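Local coordinates for protein possible flavin reductase (Haemophilus somnus 129PT, PDB 2R0X) that probably binds FMN and acts as an NADPH-dependent flavin reductase, at residues 76-81 and 153-158. Numbering follows the deposited sequence. Where two conformers were deposited one is given.
Sequences EQSSLS and RVYHSV. With SO4 (sulfate ion), chain G; ACT (acetate ion), chain D.
The ring of Tyr155 lies with one face over the start of helix 78-84, where Ser78 CB comes to 3.6 Å from Tyr155 CD2, the nearest ring atom. This is a CH-pi contact: the methylene of Ser78 stands 20° off the normal of the Tyr155 ring, displaced toward the rim. The Tyr155 ring also meets that of Tyr150, while Leu148 of strand 148-151 touches both Tyr155 and Ser78. At the phenol end, one helical turn beyond Ser78, OG of Ser81 donates a hydrogen bond of 2.8 Å to Tyr155 OH. With its OG anti to the backbone N (chi1 175°), Ser81 extends its hydroxyl to the phenol, approaching obliquely to the ring. Tyr155 OH is hydrogen-bonded to Asn82 OD1 as well, so two successive helix residues hold the phenol oxygen while Ser78 CB covers part of one face.

Two other flat groups of 153-158, His156 on the strand and Arg153 just before it, hold anions at their edges, away from the helix. ND1 of His156 gives sulfate O2 a nearly straight bond of 2.8 Å (171°) close to the ring plane, and Ser157 N reaches sulfate O1 at 3.0 Å. In the same edge-on manner Arg153 NH2 meets acetate O at 3.2 Å, and it also forms a salt bridge with Asp10. Both ions probably come from the crystallisation liquor.

The example illustrates how a single aromatic side chain can join distant parts of a chain: Tyr155 fastens the C-terminal strand of the 148-151/154-157 hairpin to helix 78-84 beside the antiparallel sheet of a split-barrel, flavin reductase-like domain.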
loop_
_atom_site.group_PDB
_atom_site.type_symbol
_atom_site.label_atom_id
_atom_site.label_comp_id
_atom_site.label_asym_id
_atom_site.label_seq_id
_atom_site.Cartn_x
_atom_site.Cartn_y
_atom_site.Cartn_z
ATOM N N GLU A 76 15.861 -1.114 12.109
ATOM C CA GLU A 76 17.309 -1.088 12.063
ATOM C C GLU A 76 17.872 -1.091 10.665
ATOM O O GLU A 76 19.095 -0.990 10.500
ATOM C CB GLU A 76 17.872 -2.288 12.835
ATOM C CG GLU A 76 17.629 -2.230 14.335
ATOM C CD GLU A 76 16.190 -2.478 14.747
ATOM O OE1 GLU A 76 15.518 -3.396 14.248
ATOM O OE2 GLU A 76 15.680 -1.715 15.601
ATOM N N GLN A 77 17.034 -1.193 9.630
ATOM C CA GLN A 77 17.503 -1.380 8.257
ATOM C C GLN A 77 17.332 -0.165 7.348
ATOM O O GLN A 77 17.205 -0.283 6.136
ATOM C CB GLN A 77 16.815 -2.623 7.662
ATOM C CG GLN A 77 17.318 -3.888 8.318
ATOM C CD GLN A 77 16.581 -5.141 7.894
ATOM O OE1 GLN A 77 15.349 -5.207 7.864
ATOM N NE2 GLN A 77 17.338 -6.228 7.637
ATOM N N SER A 78 17.342 1.042 7.918
ATOM C CA SER A 78 17.196 2.225 7.094
ATOM C C SER A 78 18.365 2.489 6.141
ATOM O O SER A 78 18.145 3.004 5.050
ATOM C CB SER A 78 16.923 3.464 7.940
ATOM O OG SER A 78 17.991 3.815 8.780
ATOM N N SER A 79 19.615 2.164 6.510
ATOM C CA SER A 79 20.720 2.312 5.553
ATOM C C SER A 79 20.478 1.392 4.373
ATOM O O SER A 79 20.630 1.801 3.234
ATOM C CB SER A 79 22.094 2.074 6.206
ATOM O OG SER A 79 23.153 2.089 5.262
ATOM N N LEU A 80 20.049 0.163 4.641
ATOM C CA LEU A 80 19.810 -0.778 3.557
ATOM C C LEU A 80 18.725 -0.245 2.614
ATOM O O LEU A 80 18.813 -0.383 1.382
ATOM C CB LEU A 80 19.487 -2.158 4.113
ATOM C CG LEU A 80 19.644 -3.294 3.138
ATOM C CD1 LEU A 80 21.108 -3.488 2.730
ATOM C CD2 LEU A 80 19.087 -4.537 3.825
ATOM N N SER A 81 17.672 0.335 3.184
ATOM C CA SER A 81 16.642 0.986 2.402
ATOM C C SER A 81 17.248 2.019 1.450
ATOM O O SER A 81 16.971 2.041 0.232
ATOM C CB SER A 81 15.656 1.677 3.338
ATOM O OG SER A 81 14.711 2.419 2.611
ATOM N N ARG A 153 9.349 12.258 4.733
ATOM C CA ARG A 153 10.653 12.104 4.114
ATOM C C ARG A 153 11.752 11.704 5.093
ATOM O O ARG A 153 12.944 11.845 4.763
ATOM C CB ARG A 153 11.029 13.319 3.241
ATOM C CG ARG A 153 10.043 13.564 2.128
ATOM C CD ARG A 153 10.488 14.722 1.275
ATOM N NE ARG A 153 9.635 14.892 0.106
ATOM C CZ ARG A 153 8.598 15.723 0.012
ATOM N NH1 ARG A 153 8.221 16.452 1.032
ATOM N NH2 ARG A 153 7.907 15.799 -1.124
ATOM N N VAL A 154 11.368 11.161 6.258
ATOM C CA VAL A 154 12.324 10.647 7.239
ATOM C C VAL A 154 11.795 9.298 7.762
ATOM O O VAL A 154 10.649 8.890 7.488
ATOM C CB VAL A 154 12.599 11.620 8.406
ATOM C CG1 VAL A 154 13.139 12.971 7.903
ATOM C CG2 VAL A 154 11.348 11.780 9.229
ATOM N N TYR A 155 12.672 8.578 8.461
ATOM C CA TYR A 155 12.353 7.276 8.987
ATOM C C TYR A 155 11.860 7.308 10.419
ATOM O O TYR A 155 12.154 8.227 11.193
ATOM C CB TYR A 155 13.579 6.382 8.836
ATOM C CG TYR A 155 13.960 6.066 7.429
ATOM C CD1 TYR A 155 13.159 5.264 6.627
ATOM C CD2 TYR A 155 15.165 6.475 6.910
ATOM C CE1 TYR A 155 13.526 4.929 5.339
ATOM C CE2 TYR A 155 15.546 6.110 5.630
ATOM C CZ TYR A 155 14.736 5.334 4.851
ATOM O OH TYR A 155 15.139 4.993 3.565
ATOM N N HIS A 156 11.124 6.245 10.758
ATOM C CA HIS A 156 10.426 6.080 12.000
ATOM C C HIS A 156 10.441 4.614 12.380
ATOM O O HIS A 156 10.562 3.753 11.517
ATOM C CB HIS A 156 8.953 6.526 11.855
ATOM C CG HIS A 156 8.833 7.901 11.301
ATOM N ND1 HIS A 156 8.879 9.041 12.062
ATOM C CD2 HIS A 156 8.708 8.307 10.020
ATOM C CE1 HIS A 156 8.761 10.101 11.270
ATOM N NE2 HIS A 156 8.684 9.675 10.017
ATOM N N SER A 157 10.271 4.372 13.680
ATOM C CA SER A 157 10.169 3.025 14.240
ATOM C C SER A 157 8.761 2.823 14.758
ATOM O O SER A 157 8.271 3.604 15.593
ATOM C CB SER A 157 11.180 2.887 15.381
ATOM O OG SER A 157 11.076 1.618 16.013
ATOM N N VAL A 158 8.097 1.774 14.265
ATOM C CA VAL A 158 6.777 1.434 14.754
ATOM C C VAL A 158 6.757 0.017 15.279
ATOM O O VAL A 158 6.990 -0.910 14.526
ATOM C CB VAL A 158 5.713 1.598 13.657
ATOM C CG1 VAL A 158 4.346 1.186 14.203
ATOM C CG2 VAL A 158 5.706 3.035 13.227
ATOM O OXT VAL A 158 6.558 -0.146 16.487
HETATM S S SO4 G . 9.481 7.948 15.722
HETATM O O1 SO4 G . 9.113 6.652 15.203
HETATM O O2 SO4 G . 8.919 9.039 14.903
HETATM O O3 SO4 G . 10.932 8.164 15.726
HETATM O O4 SO4 G . 8.871 8.193 17.042
HETATM C C ACT D . 9.748 13.869 -3.589
HETATM O O ACT D . 8.951 13.272 -2.839
HETATM O OXT ACT D . 10.607 13.154 -4.136
HETATM C CH3 ACT D . 9.679 15.348 -3.831
#